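Local coordinates for protein ABC-type amino acid transport system, periplasmic component (Caldanaerobacter subterraneus subsp. tengcongensis MB4, PDB 4YMX) that binds arginine and, as the substrate-binding component of an amino acid ABC transporter, probably delivers it for uptake, at residues Pro48-His53 with Gly64-Ile69. Residues are numbered along the deposited sequence; the frame is centred on the assembly and turned at random.
Sequences PPFEFH and GFDIDI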
ATOM      1  N   PRO A  48      -2.568  -5.412   4.306  1.00  4.69           N
ATOM      2  CA  PRO A  48      -3.938  -5.359   4.828  1.00  4.63           C
ATOM      3  C   PRO A  48      -4.225  -3.968   5.389  1.00  5.90           C
ATOM      4  O   PRO A  48      -3.340  -3.381   6.004  1.00  6.41           O
ATOM      5  CB  PRO A  48      -3.907  -6.389   5.967  1.00  4.68           C
ATOM      6  CG  PRO A  48      -2.452  -6.420   6.402  1.00  4.74           C
ATOM      7  CD  PRO A  48      -1.696  -6.276   5.133  1.00  5.26           C
ATOM      8  N   PRO A  49      -5.450  -3.451   5.225  1.00  4.82           N
ATOM      9  CA  PRO A  49      -6.640  -4.063   4.627  1.00  5.05           C
ATOM     10  C   PRO A  49      -6.837  -3.774   3.138  1.00  5.21           C
ATOM     11  O   PRO A  49      -7.934  -4.028   2.624  1.00  6.36           O
ATOM     12  CB  PRO A  49      -7.773  -3.412   5.418  1.00  6.59           C
ATOM     13  CG  PRO A  49      -7.258  -2.026   5.646  1.00 10.60           C
ATOM     14  CD  PRO A  49      -5.784  -2.195   5.928  1.00  5.74           C
ATOM     15  N   PHE A  50      -5.807  -3.277   2.458  1.00  4.41           N
ATOM     16  CA  PHE A  50      -5.913  -2.976   1.029  1.00  4.64           C
ATOM     17  C   PHE A  50      -5.843  -4.219   0.173  1.00  4.29           C
ATOM     18  O   PHE A  50      -6.666  -4.422  -0.721  1.00  4.93           O
ATOM     19  CB  PHE A  50      -4.829  -1.977   0.611  1.00  5.10           C
ATOM     20  CG  PHE A  50      -4.978  -0.640   1.268  1.00  4.46           C
ATOM     21  CD1 PHE A  50      -5.737   0.359   0.676  1.00  7.07           C
ATOM     22  CD2 PHE A  50      -4.400  -0.391   2.509  1.00  5.30           C
ATOM     23  CE1 PHE A  50      -5.906   1.591   1.297  1.00  7.47           C
ATOM     24  CE2 PHE A  50      -4.565   0.845   3.133  1.00  9.00           C
ATOM     25  CZ  PHE A  50      -5.318   1.831   2.525  1.00 11.34           C
ATOM     26  N   GLU A  51      -4.832  -5.047   0.420  1.00  4.49           N
ATOM     27  CA  GLU A  51      -4.695  -6.327  -0.254  1.00  4.95           C
ATOM     28  C   GLU A  51      -3.887  -7.257   0.619  1.00  5.62           C
ATOM     29  O   GLU A  51      -2.814  -6.892   1.125  1.00  4.76           O
ATOM     30  CB  GLU A  51      -4.021  -6.188  -1.622  1.00  5.01           C
ATOM     31  CG  GLU A  51      -2.746  -5.368  -1.595  1.00  5.55           C
ATOM     32  CD  GLU A  51      -2.997  -3.931  -1.924  1.00  5.21           C
ATOM     33  OE1 GLU A  51      -4.014  -3.672  -2.614  1.00  6.31           O
ATOM     34  OE2 GLU A  51      -2.193  -3.074  -1.519  1.00  5.71           O
ATOM     35  N   PHE A  52      -4.412  -8.459   0.814  1.00  4.35           N
ATOM     36  CA  PHE A  52      -3.735  -9.458   1.614  1.00  3.77           C
ATOM     37  C   PHE A  52      -4.296 -10.835   1.306  1.00  4.26           C
ATOM     38  O   PHE A  52      -5.357 -10.958   0.694  1.00  5.57           O
ATOM     39  CB  PHE A  52      -3.862  -9.136   3.112  1.00  5.50           C
ATOM     40  CG  PHE A  52      -5.279  -9.143   3.631  1.00  6.31           C
ATOM     41  CD1 PHE A  52      -5.773 -10.260   4.294  1.00  7.86           C
ATOM     42  CD2 PHE A  52      -6.107  -8.037   3.483  1.00  6.19           C
ATOM     43  CE1 PHE A  52      -7.068 -10.281   4.796  1.00  9.75           C
ATOM     44  CE2 PHE A  52      -7.412  -8.048   3.977  1.00  6.19           C
ATOM     45  CZ  PHE A  52      -7.888  -9.187   4.639  1.00  7.00           C
ATOM     46  N   HIS A  53      -3.571 -11.867   1.718  1.00  5.73           N
ATOM     47  CA  HIS A  53      -4.048 -13.235   1.558  1.00  7.14           C
ATOM     48  C   HIS A  53      -4.874 -13.657   2.757  1.00  7.96           C
ATOM     49  O   HIS A  53      -4.387 -13.679   3.891  1.00  9.68           O
ATOM     50  CB  HIS A  53      -2.875 -14.190   1.357  1.00  7.03           C
ATOM     51  CG  HIS A  53      -2.236 -14.072   0.016  1.00  7.71           C
ATOM     52  ND1 HIS A  53      -2.502 -14.947  -1.017  1.00  8.41           N
ATOM     53  CD2 HIS A  53      -1.352 -13.169  -0.483  1.00  9.36           C
ATOM     54  CE1 HIS A  53      -1.808 -14.596  -2.085  1.00  7.42           C
ATOM     55  NE2 HIS A  53      -1.105 -13.514  -1.785  1.00  5.55           N
ATOM     56  N   GLY A  64      -9.410  -7.519  -0.007  1.00  4.59           N
ATOM     57  CA  GLY A  64      -9.168  -6.214   0.580  1.00  4.96           C
ATOM     58  C   GLY A  64      -9.891  -5.109  -0.154  1.00  6.53           C
ATOM     59  O   GLY A  64     -10.555  -5.341  -1.166  1.00  5.85           O
ATOM     60  N   PHE A  65      -9.743  -3.895   0.359  1.00  4.36           N
ATOM     61  CA  PHE A  65     -10.362  -2.711  -0.227  1.00  5.22           C
ATOM     62  C   PHE A  65      -9.975  -2.547  -1.695  1.00  6.16           C
ATOM     63  O   PHE A  65     -10.826  -2.294  -2.551  1.00  5.32           O
ATOM     64  CB  PHE A  65      -9.926  -1.497   0.599  1.00  5.96           C
ATOM     65  CG  PHE A  65     -10.557  -0.198   0.202  1.00  6.66           C
ATOM     66  CD1 PHE A  65     -11.938  -0.029   0.231  1.00 10.96           C
ATOM     67  CD2 PHE A  65      -9.760   0.890  -0.109  1.00  7.17           C
ATOM     68  CE1 PHE A  65     -12.505   1.191  -0.105  1.00 11.02           C
ATOM     69  CE2 PHE A  65     -10.324   2.116  -0.440  1.00  9.04           C
ATOM     70  CZ  PHE A  65     -11.698   2.265  -0.435  1.00  8.99           C
ATOM     71  N   ASP A  66      -8.691  -2.710  -1.994  1.00  3.31           N
ATOM     72  CA  ASP A  66      -8.233  -2.568  -3.373  1.00  5.06           C
ATOM     73  C   ASP A  66      -8.798  -3.646  -4.276  1.00  4.82           C
ATOM     74  O   ASP A  66      -9.029  -3.404  -5.468  1.00  5.70           O
ATOM     75  CB  ASP A  66      -6.707  -2.589  -3.467  1.00  6.98           C
ATOM     76  CG  ASP A  66      -6.066  -1.286  -3.010  1.00  5.92           C
ATOM     77  OD1 ASP A  66      -6.776  -0.291  -2.788  1.00  5.82           O
ATOM     78  OD2 ASP A  66      -4.824  -1.250  -2.921  1.00  5.90           O
ATOM     79  N   ILE A  67      -9.000  -4.837  -3.730  1.00  4.56           N
ATOM     80  CA  ILE A  67      -9.573  -5.926  -4.518  1.00  6.35           C
ATOM     81  C   ILE A  67     -11.054  -5.670  -4.818  1.00  5.09           C
ATOM     82  O   ILE A  67     -11.524  -5.944  -5.925  1.00  6.96           O
ATOM     83  CB  ILE A  67      -9.410  -7.287  -3.832  1.00  5.68           C
ATOM     84  CG1 ILE A  67      -7.950  -7.516  -3.438  1.00  8.56           C
ATOM     85  CG2 ILE A  67      -9.923  -8.405  -4.739  1.00  8.09           C
ATOM     86  CD1 ILE A  67      -6.944  -7.275  -4.536  1.00 13.79           C
ATOM     87  N   ASP A  68     -11.786  -5.135  -3.848  1.00  4.80           N
ATOM     88  CA  ASP A  68     -13.172  -4.773  -4.106  1.00  5.28           C
ATOM     89  C   ASP A  68     -13.261  -3.718  -5.203  1.00  5.44           C
ATOM     90  O   ASP A  68     -14.144  -3.785  -6.065  1.00  7.59           O
ATOM     91  CB  ASP A  68     -13.868  -4.306  -2.834  1.00  5.93           C
ATOM     92  CG  ASP A  68     -14.089  -5.436  -1.846  1.00  8.03           C
ATOM     93  OD1 ASP A  68     -13.886  -6.620  -2.200  1.00  8.84           O
ATOM     94  OD2 ASP A  68     -14.471  -5.131  -0.698  1.00 10.35           O
ATOM     95  N   ILE A  69     -12.339  -2.760  -5.196  1.00  4.99           N
ATOM     96  CA  ILE A  69     -12.334  -1.738  -6.238  1.00  5.90           C
ATOM     97  C   ILE A  69     -12.013  -2.383  -7.590  1.00  5.83           C
ATOM     98  O   ILE A  69     -12.662  -2.096  -8.604  1.00  6.92           O
ATOM     99  CB  ILE A  69     -11.328  -0.608  -5.916  1.00  5.93           C
ATOM    100  CG1 ILE A  69     -11.801   0.157  -4.675  1.00  8.63           C
ATOM    101  CG2 ILE A  69     -11.157   0.326  -7.103  1.00  8.22           C
ATOM    102  CD1 ILE A  69     -10.808   1.186  -4.157  1.00 11.27           C
TER
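Two successive carbonyls, Pro49 O and Phe50 O, accept the first two N-H groups of helix 65-77: Phe65 N lies 2.9 Å from Pro49 O in a nearly straight bond (165°), while Asp66 N reaches a lone pair of Phe50 O with a more bent N-H...O angle of 141°. The first two N-H groups of the helix thus find acceptors in the loop at Pro49 and Phe50, and the helix dipole probably favours the two carbonyl oxygens there. Gly64, the N-cap residue, brings its CA to 3.3 Å from Phe50 O in a C-H...O contact. Any CB would collide with Phe50 O, and the backbone angles of Gly64 alone already require glycine. The Phe50 and Phe65 side chains run alongside each other, CD1 of Phe50 coming to 4.1 Å from CD2 of Phe65, and Phe258 of the C-terminal helix 249-258 meets both rings. Phe50 and Glu51 form a classic beta bulge opposite Phe47 in the small antiparallel sheet of strands 46-47, 51-56 and 59-63, beside the arginine pocket of this family 3 solute-binding protein. Asp66, with CG anti to its carbonyl carbon (chi1 -76°), sets OD1 in the plane of the Phe50 ring at its edge, 3.7 Å from CD1. Its OD2 accepts a hydrogen bond from Gly106 N and lies 2.6 Å from Glu51 OE1, so close that one of the two acids probably carries a proton. Glu51 bends at chi2, and its OE2 accepts a hydrogen bond from NH2 of the bound arginine. An alanine in place of Glu51 would probably leave that guanidinium nitrogen without its carboxylate partner and open a gap beside Asp66. Toward the backbone end of Glu51, its CB has Ile67 CD1 at 4.3 Å.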